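Local coordinates for protein secretion chaperonin CsaA (Picrophilus torridus, PDB 5ZDI), which probably acts as a protein-secretion chaperone and probably binds tRNA through an OB-fold domain, at residues 44-49 with 79-84; 10-15 with 64-69. All blocks are in the same frame, centred on the assembly; numbering follows the deposited sequence.

Interaction 1: 44-49 with 79-84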
loop_
_atom_site.group_PDB
_atom_site.type_symbol
_atom_site.label_atom_id
_atom_site.label_comp_id
_atom_site.label_asym_id
_atom_site.label_seq_id
_atom_site.Cartn_x
_atom_site.Cartn_y
_atom_site.Cartn_z
ATOM N N LYS A 44 -17.663 3.913 -0.937
ATOM C CA LYS A 44 -17.681 2.832 0.020
ATOM C C LYS A 44 -17.351 3.482 1.360
ATOM O O LYS A 44 -16.568 4.454 1.433
ATOM C CB LYS A 44 -16.650 1.780 -0.301
ATOM C CG LYS A 44 -16.760 1.032 -1.632
ATOM C CD LYS A 44 -17.977 0.131 -1.614
ATOM C CE LYS A 44 -18.258 -0.435 -3.027
ATOM N NZ LYS A 44 -19.644 -1.077 -3.057
ATOM N N ASN A 45 -17.855 2.870 2.402
ATOM C CA ASN A 45 -17.616 3.291 3.757
ATOM C C ASN A 45 -16.577 2.403 4.376
ATOM O O ASN A 45 -16.408 1.217 4.026
ATOM C CB ASN A 45 -18.894 3.184 4.585
ATOM C CG ASN A 45 -19.969 4.189 4.177
ATOM O OD1 ASN A 45 -19.705 5.319 3.687
ATOM N ND2 ASN A 45 -21.191 3.771 4.392
ATOM N N SER A 46 -15.867 2.948 5.358
ATOM C CA SER A 46 -14.820 2.240 6.069
ATOM C C SER A 46 -14.775 2.714 7.498
ATOM O O SER A 46 -14.983 3.900 7.769
ATOM C CB SER A 46 -13.467 2.444 5.419
ATOM O OG SER A 46 -12.560 1.541 5.988
ATOM N N SER A 47 -14.537 1.796 8.396
ATOM C CA SER A 47 -14.079 2.113 9.756
ATOM C C SER A 47 -12.565 2.142 9.851
ATOM O O SER A 47 -11.900 1.189 9.451
ATOM C CB SER A 47 -14.648 1.107 10.776
ATOM O OG SER A 47 -14.134 1.381 12.079
ATOM N N ALA A 48 -11.977 3.222 10.298
ATOM C CA ALA A 48 -10.505 3.310 10.353
ATOM C C ALA A 48 -9.996 3.866 11.691
ATOM O O ALA A 48 -10.430 4.979 12.070
ATOM C CB ALA A 48 -9.966 4.183 9.214
ATOM N N GLN A 49 -9.064 3.145 12.329
ATOM C CA GLN A 49 -8.453 3.591 13.605
ATOM C C GLN A 49 -7.314 4.530 13.327
ATOM O O GLN A 49 -6.129 4.224 13.622
ATOM C CB GLN A 49 -7.997 2.364 14.411
ATOM C CG GLN A 49 -9.189 1.543 14.834
ATOM C CD GLN A 49 -8.786 0.187 15.316
ATOM O OE1 GLN A 49 -7.872 0.089 16.123
ATOM N NE2 GLN A 49 -9.544 -0.810 14.953
ATOM N N SER A 79 -18.510 -1.697 7.424
ATOM C CA SER A 79 -17.225 -1.294 6.878
ATOM C C SER A 79 -17.022 -2.146 5.627
ATOM O O SER A 79 -16.906 -3.365 5.716
ATOM C CB SER A 79 -16.128 -1.492 7.851
ATOM O OG SER A 79 -14.914 -1.006 7.300
ATOM N N GLU A 80 -16.911 -1.469 4.496
ATOM C CA GLU A 80 -16.910 -2.100 3.169
ATOM C C GLU A 80 -15.549 -2.276 2.581
ATOM O O GLU A 80 -15.391 -3.058 1.635
ATOM C CB GLU A 80 -17.743 -1.341 2.212
ATOM C CG GLU A 80 -19.216 -1.344 2.613
ATOM C CD GLU A 80 -20.057 -0.361 1.761
ATOM O OE1 GLU A 80 -19.778 0.870 1.676
ATOM O OE2 GLU A 80 -21.078 -0.838 1.190
ATOM N N VAL A 81 -14.605 -1.453 3.035
ATOM C CA VAL A 81 -13.184 -1.538 2.538
ATOM C C VAL A 81 -12.228 -1.376 3.730
ATOM O O VAL A 81 -12.604 -0.835 4.765
ATOM C CB VAL A 81 -12.837 -0.450 1.502
ATOM C CG1 VAL A 81 -13.696 -0.580 0.248
ATOM C CG2 VAL A 81 -12.965 0.954 2.086
ATOM N N LEU A 82 -10.988 -1.826 3.529
ATOM C CA LEU A 82 -9.922 -1.724 4.539
ATOM C C LEU A 82 -8.941 -0.692 4.007
ATOM O O LEU A 82 -8.292 -0.949 2.955
ATOM C CB LEU A 82 -9.190 -3.054 4.701
ATOM C CG LEU A 82 -7.969 -3.079 5.665
ATOM C CD1 LEU A 82 -8.411 -2.794 7.089
ATOM C CD2 LEU A 82 -7.127 -4.297 5.445
ATOM N N VAL A 83 -8.780 0.382 4.746
ATOM C CA VAL A 83 -7.835 1.421 4.424
ATOM C C VAL A 83 -6.450 0.994 4.960
ATOM O O VAL A 83 -6.363 0.553 6.099
ATOM C CB VAL A 83 -8.246 2.736 5.007
ATOM C CG1 VAL A 83 -7.217 3.843 4.664
ATOM C CG2 VAL A 83 -9.563 3.133 4.406
ATOM N N LEU A 84 -5.403 1.094 4.138
ATOM C CA LEU A 84 -4.094 0.519 4.516
ATOM C C LEU A 84 -3.274 1.548 5.186
ATOM O O LEU A 84 -3.129 2.695 4.670
ATOM C CB LEU A 84 -3.342 0.002 3.307
ATOM C CG LEU A 84 -4.162 -1.155 2.659
ATOM C CD1 LEU A 84 -3.301 -1.681 1.535
ATOM C CD2 LEU A 84 -4.585 -2.179 3.668
HETATM O O HOH W 1 -21.671 -0.118 -1.499
HETATM O O HOH W 2 -10.068 0.588 7.296
#
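One face of the Glu80 carboxylate is covered by Lys44 CD, 4.0 Å from Glu80 CD. The Asn45 side chain lies off to the other side, pointing the same way as Glu80, its amide plane turned 37° from the carboxylate. The contact belongs to a curled OB-fold barrel, which it closes between strands 43-48 and 77-88. The other edge of strand 43-48 pairs with strand 31-36, through bonds such as Ser46 with Leu33.

At the edge of the carboxylate, the anti lone pair of OE1 takes the backbone N-H of Asn45, with N to OE1 2.9 Å and an N-H...O angle of 165°. Water 1 donates to OE2 from out of the carboxylate plane and accepts a bond from Lys44 NZ at 2.7 Å. Lys44 NZ and Glu80 OE2 are 4.5 Å apart, beyond a salt bridge, and water 1 bridges them. The Lys44 chain crosses the Glu80 chain at about a right angle, and its CB also packs on Val81 CG1.

The join mixes backbone and side-chain bonds. Asn45 O takes Glu80 N at 2.8 Å, and Val81 N adds a weak second bond to the same oxygen. Ser46 points its OG anti to its own backbone N (chi1 -169°). From there it donates to Val81 O at 2.7 Å, from above the carbonyl plane. Ser79 OG receives Ser47 N at 3.0 Å in a nearly straight bond. Two buried serines thus do work that main-chain groups do in a regular ladder. Val81 CG2 and Val83 CG2 pack beside Ser46, Val83 also touching Ile35. Further along, water 2 bridges the strands: it donates to Ser47 O and accepts from Val83 N, with its oxygen 2.9 Å from Val83 N.

Interaction 2: 10-15 with 64-69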
loop_
_atom_site.group_PDB
_atom_site.type_symbol
_atom_site.label_atom_id
_atom_site.label_comp_id
_atom_site.label_asym_id
_atom_site.label_seq_id
_atom_site.Cartn_x
_atom_site.Cartn_y
_atom_site.Cartn_z
ATOM N N ILE A 10 -6.047 -10.091 -4.265
ATOM C CA ILE A 10 -6.449 -8.888 -3.525
ATOM C C ILE A 10 -6.586 -7.678 -4.487
ATOM O O ILE A 10 -5.708 -7.381 -5.272
ATOM C CB ILE A 10 -5.454 -8.490 -2.388
ATOM C CG1 ILE A 10 -4.860 -9.696 -1.639
ATOM C CG2 ILE A 10 -6.172 -7.547 -1.401
ATOM C CD1 ILE A 10 -5.850 -10.561 -0.943
ATOM N N ASP A 11 -7.727 -7.036 -4.428
ATOM C CA ASP A 11 -8.022 -5.889 -5.230
ATOM C C ASP A 11 -7.739 -4.614 -4.433
ATOM O O ASP A 11 -8.510 -4.264 -3.513
ATOM C CB ASP A 11 -9.446 -5.930 -5.762
ATOM C CG ASP A 11 -9.661 -4.919 -6.910
ATOM O OD1 ASP A 11 -8.684 -4.247 -7.330
ATOM O OD2 ASP A 11 -10.788 -4.864 -7.467
ATOM N N ILE A 12 -6.618 -3.982 -4.749
ATOM C CA ILE A 12 -6.178 -2.798 -3.967
ATOM C C ILE A 12 -6.290 -1.585 -4.869
ATOM O O ILE A 12 -5.730 -1.590 -6.017
ATOM C CB ILE A 12 -4.792 -2.966 -3.393
ATOM C CG1 ILE A 12 -4.709 -4.284 -2.613
ATOM C CG2 ILE A 12 -4.411 -1.739 -2.571
ATOM C CD1 ILE A 12 -3.317 -4.620 -2.113
ATOM N N ARG A 13 -7.061 -0.589 -4.410
ATOM C CA ARG A 13 -7.271 0.661 -5.188
ATOM C C ARG A 13 -6.871 1.922 -4.498
ATOM O O ARG A 13 -6.987 2.041 -3.260
ATOM C CB ARG A 13 -8.720 0.770 -5.536
ATOM C CG ARG A 13 -9.303 -0.385 -6.346
ATOM C CD ARG A 13 -8.615 -0.600 -7.708
ATOM N NE ARG A 13 -9.350 -1.729 -8.329
ATOM C CZ ARG A 13 -10.379 -1.598 -9.171
ATOM N NH1 ARG A 13 -10.607 -0.429 -9.786
ATOM N NH2 ARG A 13 -11.082 -2.698 -9.519
ATOM N N VAL A 14 -6.640 2.950 -5.310
ATOM C CA VAL A 14 -6.600 4.301 -4.826
ATOM C C VAL A 14 -8.021 4.774 -4.593
ATOM O O VAL A 14 -8.931 4.466 -5.390
ATOM C CB VAL A 14 -5.955 5.200 -5.868
ATOM C CG1 VAL A 14 -5.966 6.644 -5.446
ATOM C CG2 VAL A 14 -4.524 4.719 -6.175
ATOM N N GLY A 15 -8.205 5.424 -3.470
ATOM C CA GLY A 15 -9.485 6.040 -3.128
ATOM C C GLY A 15 -9.221 7.473 -2.617
ATOM O O GLY A 15 -8.112 7.746 -2.274
ATOM N N ILE A 64 -5.225 4.249 0.132
ATOM C CA ILE A 64 -5.200 2.993 -0.485
ATOM C C ILE A 64 -6.015 2.007 0.287
ATOM O O ILE A 64 -5.922 1.929 1.497
ATOM C CB ILE A 64 -3.678 2.511 -0.481
ATOM C CG1 ILE A 64 -2.754 3.563 -1.093
ATOM C CG2 ILE A 64 -3.463 1.199 -1.186
ATOM C CD1 ILE A 64 -3.044 3.891 -2.561
ATOM N N ALA A 65 -6.842 1.204 -0.420
ATOM C CA ALA A 65 -7.724 0.262 0.253
ATOM C C ALA A 65 -7.925 -1.034 -0.502
ATOM O O ALA A 65 -7.913 -1.064 -1.741
ATOM C CB ALA A 65 -9.067 0.916 0.512
ATOM N N VAL A 66 -8.202 -2.089 0.286
ATOM C CA VAL A 66 -8.655 -3.343 -0.231
ATOM C C VAL A 66 -10.151 -3.228 -0.502
ATOM O O VAL A 66 -10.911 -2.922 0.442
ATOM C CB VAL A 66 -8.418 -4.490 0.737
ATOM C CG1 VAL A 66 -9.030 -5.743 0.032
ATOM C CG2 VAL A 66 -6.941 -4.666 0.992
ATOM N N VAL A 67 -10.589 -3.512 -1.752
ATOM C CA VAL A 67 -11.979 -3.266 -2.095
ATOM C C VAL A 67 -12.861 -4.499 -2.354
ATOM O O VAL A 67 -14.067 -4.345 -2.543
ATOM C CB VAL A 67 -12.106 -2.316 -3.339
ATOM C CG1 VAL A 67 -11.436 -0.973 -3.009
ATOM C CG2 VAL A 67 -11.600 -3.017 -4.614
ATOM N N ASN A 68 -12.283 -5.668 -2.242
ATOM C CA ASN A 68 -13.007 -6.942 -2.500
ATOM C C ASN A 68 -13.103 -7.879 -1.339
ATOM O O ASN A 68 -13.239 -9.120 -1.504
ATOM C CB ASN A 68 -12.387 -7.613 -3.738
ATOM C CG ASN A 68 -10.967 -8.123 -3.536
ATOM O OD1 ASN A 68 -10.161 -7.559 -2.764
ATOM N ND2 ASN A 68 -10.616 -9.218 -4.272
ATOM N N PHE A 69 -13.054 -7.333 -0.138
ATOM C CA PHE A 69 -13.425 -8.099 1.045
ATOM C C PHE A 69 -14.978 -8.159 1.183
ATOM O O PHE A 69 -15.674 -7.208 0.739
ATOM C CB PHE A 69 -12.946 -7.430 2.314
ATOM C CG PHE A 69 -11.453 -7.502 2.597
ATOM C CD1 PHE A 69 -10.701 -8.648 2.376
ATOM C CD2 PHE A 69 -10.802 -6.409 3.178
ATOM C CE1 PHE A 69 -9.361 -8.693 2.684
ATOM C CE2 PHE A 69 -9.477 -6.495 3.559
ATOM C CZ PHE A 69 -8.773 -7.606 3.316
#
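Asp11 and Val67 cross obliquely, with the carboxylate against the methyl: Asp11 OD2 lies 3.5 Å from Val67 CG2. Arg13 crosses Val67 at about a right angle and lays its CG against both methyls. Bent at chi2 (-60°), Arg13 turns back to grip Asp11 side-on. NE meets OD1 at 2.8 Å, and NH2 meets OD2. Lys105 forms a second salt bridge to OD1. On the other face of this antiparallel pair of OB-fold strands, the Ile12 and Ile64 CG2 methyls meet tightly at 3.4 Å. Ile10 lays CG2 against both methyls of Val66. The backbones are tied by Arg13 N to Ala65 O at 2.8 Å, by the return bond from Ala65 N, and by Val67 N to Asp11 O.

Asn68 OD1 accepts Asp11 N at 3.0 Å, from above its carbonyl plane, while its ND2 binds Lys9 O. An alanine in place of Asp11 would probably leave Arg13 NE and NH2 and the Lys105 amine without their carboxylate, the guanidinium being held then by its NH1 bond to Gly103 O. Two cations share one anion here, which is likely to favour the charged form of Asp11.

How the interactions relate
From the N terminus, residues 10-15 come first, at the start of strand 12-22. Strand 31-36 and then 44-49 follow. The chain next reaches 64-69, where interaction 2 closes a loop of 48 residues. It then runs through strand 72-74 to 79-84, where interaction 1 closes a loop of 29. The two loops cross, since the segments alternate along the chain. Strands 62-66 and 77-88 are neighbours, and the bonds Leu84 N to Ile64 O and Val66 N to Leu82 O probably join the contacts directly. Together they link strands 12-22, 62-66, 77-88 and 43-48 in sequence around the barrel. Both contacts also touch the second subunit.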